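Local coordinates for tube-forming protein in Mycobacterial Envelpe, TiME (Mycolicibacterium smegmatis, PDB 7CU9), which probably forms tubes that span the mycobacterial outer envelope and may serve as a secretion channel for proteins, at residues V22-P35 and F66-H80. Sequence-based numbering, arbitrary orientation.
Sequences VGAPIRWESEFTAP and FGGATAQTAAGDATH
Phe32 lays one face of its ring over Gly68, whose CA sits 3.8 Å from the centroid of that ring, while CE2 of Phe66 meets the Phe32 ring at its edge. Phe66 in turn carries Pro35 on one face, CG of the proline standing almost exactly on the ring normal, and has Thr33 C at its edge, in the ring plane. These rings close one end of an antiparallel edge-strand pairing: 28-32 is an outermost strand of the large antiparallel sheet of the PknH-like extracellular domain and runs along 66-72, whose other side is hydrogen-bonded to strand 77-89. Setting CG between backbone N and carbonyl carbon (chi1 52°) swings the Phe32 ring back over the Gly68 backbone.

At the opposite end Trp28 takes CH-pi contact from Ala75 CA over its five-membered ring, and its CE3 lies 3.9 Å from CG of Gln72. Six backbone hydrogen bonds join Trp28, Ser30 and Phe32 with Gln72, Thr70 and Gly68. On the face bearing Glu29 and Glu31, small Ala69 and Ala71 lie across the pairing; Glu29 CB packs on Ala71, and OE1 of Glu29 accepts a hydrogen bond from the backbone N of Lys15.

Regular pairing ends at a classic beta bulge, Arg27 and Trp28 both facing Gln72, and Arg27 N donates a hydrogen bond of 2.9 Å to Thr73 O. Beyond it Ile26 CD1 rests on CB of His80, and Ala24 CB makes a CH-pi contact over one face of that imidazole, set toward NE2 and CD2. At Thr73, where the chain turns a corner, OG1 accepts a hydrogen bond of 3.0 Å from His80 N. A water lies 2.6 Å from Thr73 OG1 and donates to Pro25 O.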
loop_
_atom_site.group_PDB
_atom_site.type_symbol
_atom_site.label_atom_id
_atom_site.label_comp_id
_atom_site.label_asym_id
_atom_site.label_seq_id
_atom_site.Cartn_x
_atom_site.Cartn_y
_atom_site.Cartn_z
ATOM N N VAL B 22 -5.277 -1.335 4.266
ATOM C CA VAL B 22 -4.344 -0.721 3.269
ATOM C C VAL B 22 -2.905 -0.754 3.799
ATOM O O VAL B 22 -1.984 -0.595 2.975
ATOM C CB VAL B 22 -4.757 0.706 2.856
ATOM C CG1 VAL B 22 -6.141 0.721 2.231
ATOM C CG2 VAL B 22 -4.661 1.713 3.988
ATOM N N GLY B 23 -2.712 -0.944 5.106
ATOM C CA GLY B 23 -1.378 -0.945 5.743
ATOM C C GLY B 23 -0.739 0.431 5.728
ATOM O O GLY B 23 0.443 0.543 5.347
ATOM N N ALA B 24 -1.503 1.459 6.095
ATOM C CA ALA B 24 -1.032 2.856 6.196
ATOM C C ALA B 24 -1.953 3.629 7.130
ATOM O O ALA B 24 -3.105 3.240 7.335
ATOM C CB ALA B 24 -0.978 3.489 4.826
ATOM N N PRO B 25 -1.480 4.745 7.723
ATOM C CA PRO B 25 -2.330 5.571 8.578
ATOM C C PRO B 25 -3.529 6.131 7.799
ATOM O O PRO B 25 -3.364 6.583 6.681
ATOM C CB PRO B 25 -1.391 6.692 9.053
ATOM C CG PRO B 25 -0.011 6.095 8.899
ATOM C CD PRO B 25 -0.099 5.251 7.648
ATOM N N ILE B 26 -4.715 6.041 8.399
ATOM C CA ILE B 26 -5.977 6.634 7.874
ATOM C C ILE B 26 -6.636 7.358 9.048
ATOM O O ILE B 26 -7.321 6.686 9.837
ATOM C CB ILE B 26 -6.891 5.545 7.272
ATOM C CG1 ILE B 26 -6.193 4.713 6.193
ATOM C CG2 ILE B 26 -8.184 6.154 6.756
ATOM C CD1 ILE B 26 -5.944 5.445 4.892
ATOM N N ARG B 27 -6.384 8.661 9.187
ATOM C CA ARG B 27 -6.743 9.430 10.405
ATOM C C ARG B 27 -8.011 10.255 10.173
ATOM O O ARG B 27 -8.529 10.798 11.163
ATOM C CB ARG B 27 -5.571 10.318 10.830
ATOM C CG ARG B 27 -4.329 9.533 11.225
ATOM C CD ARG B 27 -3.265 10.411 11.860
ATOM N NE ARG B 27 -1.927 9.926 11.543
ATOM C CZ ARG B 27 -1.276 8.968 12.202
ATOM N NH1 ARG B 27 -1.828 8.371 13.247
ATOM N NH2 ARG B 27 -0.064 8.611 11.811
ATOM N N TRP B 28 -8.503 10.340 8.932
ATOM C CA TRP B 28 -9.668 11.186 8.568
ATOM C C TRP B 28 -10.745 10.331 7.901
ATOM O O TRP B 28 -10.395 9.487 7.057
ATOM C CB TRP B 28 -9.248 12.344 7.658
ATOM C CG TRP B 28 -10.367 13.288 7.343
ATOM C CD1 TRP B 28 -10.732 14.397 8.050
ATOM C CD2 TRP B 28 -11.292 13.196 6.244
ATOM N NE1 TRP B 28 -11.805 15.008 7.462
ATOM C CE2 TRP B 28 -12.171 14.295 6.350
ATOM C CE3 TRP B 28 -11.453 12.304 5.176
ATOM C CZ2 TRP B 28 -13.198 14.517 5.434
ATOM C CZ3 TRP B 28 -12.467 12.527 4.271
ATOM C CH2 TRP B 28 -13.328 13.617 4.401
ATOM N N GLU B 29 -12.011 10.558 8.255
ATOM C CA GLU B 29 -13.139 9.962 7.499
ATOM C C GLU B 29 -14.384 10.840 7.613
ATOM O O GLU B 29 -14.520 11.601 8.594
ATOM C CB GLU B 29 -13.374 8.514 7.929
ATOM C CG GLU B 29 -14.316 8.315 9.094
ATOM C CD GLU B 29 -14.667 6.844 9.268
ATOM O OE1 GLU B 29 -14.276 6.272 10.296
ATOM O OE2 GLU B 29 -15.310 6.268 8.351
ATOM N N SER B 30 -15.244 10.719 6.609
ATOM C CA SER B 30 -16.558 11.392 6.509
ATOM C C SER B 30 -17.583 10.360 6.046
ATOM O O SER B 30 -17.417 9.826 4.938
ATOM C CB SER B 30 -16.491 12.564 5.575
ATOM O OG SER B 30 -17.755 13.201 5.486
ATOM N N GLU B 31 -18.579 10.070 6.881
ATOM C CA GLU B 31 -19.665 9.109 6.565
ATOM C C GLU B 31 -20.762 9.850 5.801
ATOM O O GLU B 31 -20.913 11.068 6.012
ATOM C CB GLU B 31 -20.219 8.484 7.845
ATOM C CG GLU B 31 -19.205 7.642 8.597
ATOM C CD GLU B 31 -19.721 7.038 9.891
ATOM O OE1 GLU B 31 -20.913 7.239 10.207
ATOM O OE2 GLU B 31 -18.932 6.366 10.579
ATOM N N PHE B 32 -21.492 9.150 4.931
ATOM C CA PHE B 32 -22.672 9.695 4.217
ATOM C C PHE B 32 -23.785 8.642 4.198
ATOM O O PHE B 32 -23.511 7.433 4.303
ATOM C CB PHE B 32 -22.286 10.204 2.825
ATOM C CG PHE B 32 -21.535 9.236 1.943
ATOM C CD1 PHE B 32 -20.153 9.143 2.000
ATOM C CD2 PHE B 32 -22.208 8.467 1.010
ATOM C CE1 PHE B 32 -19.469 8.268 1.173
ATOM C CE2 PHE B 32 -21.523 7.586 0.186
ATOM C CZ PHE B 32 -20.152 7.497 0.261
ATOM N N THR B 33 -25.028 9.114 4.129
ATOM C CA THR B 33 -26.255 8.289 4.264
ATOM C C THR B 33 -27.124 8.408 3.010
ATOM O O THR B 33 -28.238 7.861 3.008
ATOM C CB THR B 33 -27.023 8.710 5.520
ATOM O OG1 THR B 33 -27.331 10.093 5.341
ATOM C CG2 THR B 33 -26.225 8.491 6.786
ATOM N N ALA B 34 -26.635 9.091 1.974
ATOM C CA ALA B 34 -27.350 9.253 0.694
ATOM C C ALA B 34 -26.337 9.212 -0.440
ATOM O O ALA B 34 -25.231 9.728 -0.299
ATOM C CB ALA B 34 -28.124 10.547 0.682
ATOM N N PRO B 35 -26.694 8.605 -1.589
ATOM C CA PRO B 35 -25.851 8.685 -2.775
ATOM C C PRO B 35 -25.628 10.153 -3.155
ATOM O O PRO B 35 -26.506 10.975 -2.925
ATOM C CB PRO B 35 -26.651 7.960 -3.864
ATOM C CG PRO B 35 -27.635 7.092 -3.111
ATOM C CD PRO B 35 -27.925 7.838 -1.823
ATOM N N PHE B 66 -28.984 2.780 2.601
ATOM C CA PHE B 66 -27.734 3.197 1.933
ATOM C C PHE B 66 -26.815 3.854 2.947
ATOM O O PHE B 66 -27.270 4.646 3.772
ATOM C CB PHE B 66 -28.037 4.143 0.774
ATOM C CG PHE B 66 -26.801 4.563 0.027
ATOM C CD1 PHE B 66 -26.317 3.805 -1.026
ATOM C CD2 PHE B 66 -26.084 5.675 0.433
ATOM C CE1 PHE B 66 -25.156 4.180 -1.682
ATOM C CE2 PHE B 66 -24.926 6.050 -0.227
ATOM C CZ PHE B 66 -24.467 5.303 -1.286
ATOM N N GLY B 67 -25.540 3.513 2.866
ATOM C CA GLY B 67 -24.496 4.148 3.674
ATOM C C GLY B 67 -23.164 4.070 2.972
ATOM O O GLY B 67 -22.952 3.142 2.169
ATOM N N GLY B 68 -22.279 4.995 3.298
ATOM C CA GLY B 68 -20.917 4.970 2.756
ATOM C C GLY B 68 -19.983 5.778 3.613
ATOM O O GLY B 68 -20.428 6.379 4.616
ATOM N N ALA B 69 -18.717 5.795 3.237
ATOM C CA ALA B 69 -17.716 6.667 3.875
ATOM C C ALA B 69 -16.595 6.935 2.884
ATOM O O ALA B 69 -16.351 6.105 1.987
ATOM C CB ALA B 69 -17.203 6.038 5.141
ATOM N N THR B 70 -15.957 8.089 3.047
ATOM C CA THR B 70 -14.656 8.413 2.425
ATOM C C THR B 70 -13.646 8.549 3.561
ATOM O O THR B 70 -13.989 9.183 4.571
ATOM C CB THR B 70 -14.737 9.689 1.586
ATOM O OG1 THR B 70 -15.895 9.633 0.753
ATOM C CG2 THR B 70 -13.492 9.888 0.750
ATOM N N ALA B 71 -12.470 7.942 3.422
ATOM C CA ALA B 71 -11.404 7.987 4.443
ATOM C C ALA B 71 -10.088 8.341 3.751
ATOM O O ALA B 71 -9.919 7.987 2.578
ATOM C CB ALA B 71 -11.342 6.682 5.192
ATOM N N GLN B 72 -9.214 9.064 4.453
ATOM C CA GLN B 72 -7.938 9.583 3.900
ATOM C C GLN B 72 -6.847 9.493 4.967
ATOM O O GLN B 72 -7.176 9.438 6.165
ATOM C CB GLN B 72 -8.056 11.056 3.511
ATOM C CG GLN B 72 -8.976 11.336 2.341
ATOM C CD GLN B 72 -8.946 12.796 1.967
ATOM O OE1 GLN B 72 -8.275 13.619 2.599
ATOM N NE2 GLN B 72 -9.685 13.136 0.929
ATOM N N THR B 73 -5.592 9.541 4.528
ATOM C CA THR B 73 -4.396 9.689 5.394
ATOM C C THR B 73 -4.701 10.703 6.506
ATOM O O THR B 73 -4.544 10.347 7.684
ATOM C CB THR B 73 -3.187 10.098 4.546
ATOM O OG1 THR B 73 -3.010 9.093 3.545
ATOM C CG2 THR B 73 -1.923 10.257 5.360
ATOM N N ALA B 74 -5.126 11.909 6.127
ATOM C CA ALA B 74 -5.454 13.025 7.048
ATOM C C ALA B 74 -6.334 14.055 6.334
ATOM O O ALA B 74 -6.520 13.932 5.122
ATOM C CB ALA B 74 -4.176 13.650 7.563
ATOM N N ALA B 75 -6.831 15.056 7.070
ATOM C CA ALA B 75 -7.839 16.045 6.611
ATOM C C ALA B 75 -7.494 16.626 5.230
ATOM O O ALA B 75 -8.405 16.679 4.376
ATOM C CB ALA B 75 -7.983 17.139 7.643
ATOM N N GLY B 76 -6.256 17.074 5.021
ATOM C CA GLY B 76 -5.821 17.711 3.760
ATOM C C GLY B 76 -4.831 16.848 2.996
ATOM O O GLY B 76 -4.074 17.395 2.167
ATOM N N ASP B 77 -4.851 15.537 3.241
ATOM C CA ASP B 77 -3.834 14.588 2.721
ATOM C C ASP B 77 -4.539 13.321 2.232
ATOM O O ASP B 77 -4.948 12.512 3.076
ATOM C CB ASP B 77 -2.800 14.268 3.797
ATOM C CG ASP B 77 -1.649 13.413 3.305
ATOM O OD1 ASP B 77 -1.752 12.866 2.187
ATOM O OD2 ASP B 77 -0.656 13.307 4.046
ATOM N N ALA B 78 -4.658 13.166 0.914
ATOM C CA ALA B 78 -5.326 12.014 0.265
ATOM C C ALA B 78 -4.285 11.030 -0.283
ATOM O O ALA B 78 -4.616 10.295 -1.231
ATOM C CB ALA B 78 -6.250 12.511 -0.817
ATOM N N THR B 79 -3.082 10.976 0.299
ATOM C CA THR B 79 -2.010 10.047 -0.155
ATOM C C THR B 79 -2.620 8.648 -0.319
ATOM O O THR B 79 -2.417 8.018 -1.383
ATOM C CB THR B 79 -0.821 10.055 0.812
ATOM O OG1 THR B 79 -0.220 11.352 0.779
ATOM C CG2 THR B 79 0.211 9.009 0.455
ATOM N N HIS B 80 -3.328 8.180 0.708
ATOM C CA HIS B 80 -4.287 7.049 0.621
ATOM C C HIS B 80 -5.689 7.648 0.725
ATOM O O HIS B 80 -5.914 8.457 1.651
ATOM C CB HIS B 80 -4.005 5.975 1.689
ATOM C CG HIS B 80 -2.723 5.231 1.490
ATOM N ND1 HIS B 80 -2.657 4.046 0.795
ATOM C CD2 HIS B 80 -1.462 5.488 1.912
ATOM C CE1 HIS B 80 -1.413 3.605 0.790
ATOM N NE2 HIS B 80 -0.661 4.478 1.472
HETATM O O HOH W 1 -1.809 6.956 4.535
HETATM O O HOH W 2 -2.145 10.656 9.053
HETATM O O HOH W 3 -17.505 11.238 2.300
#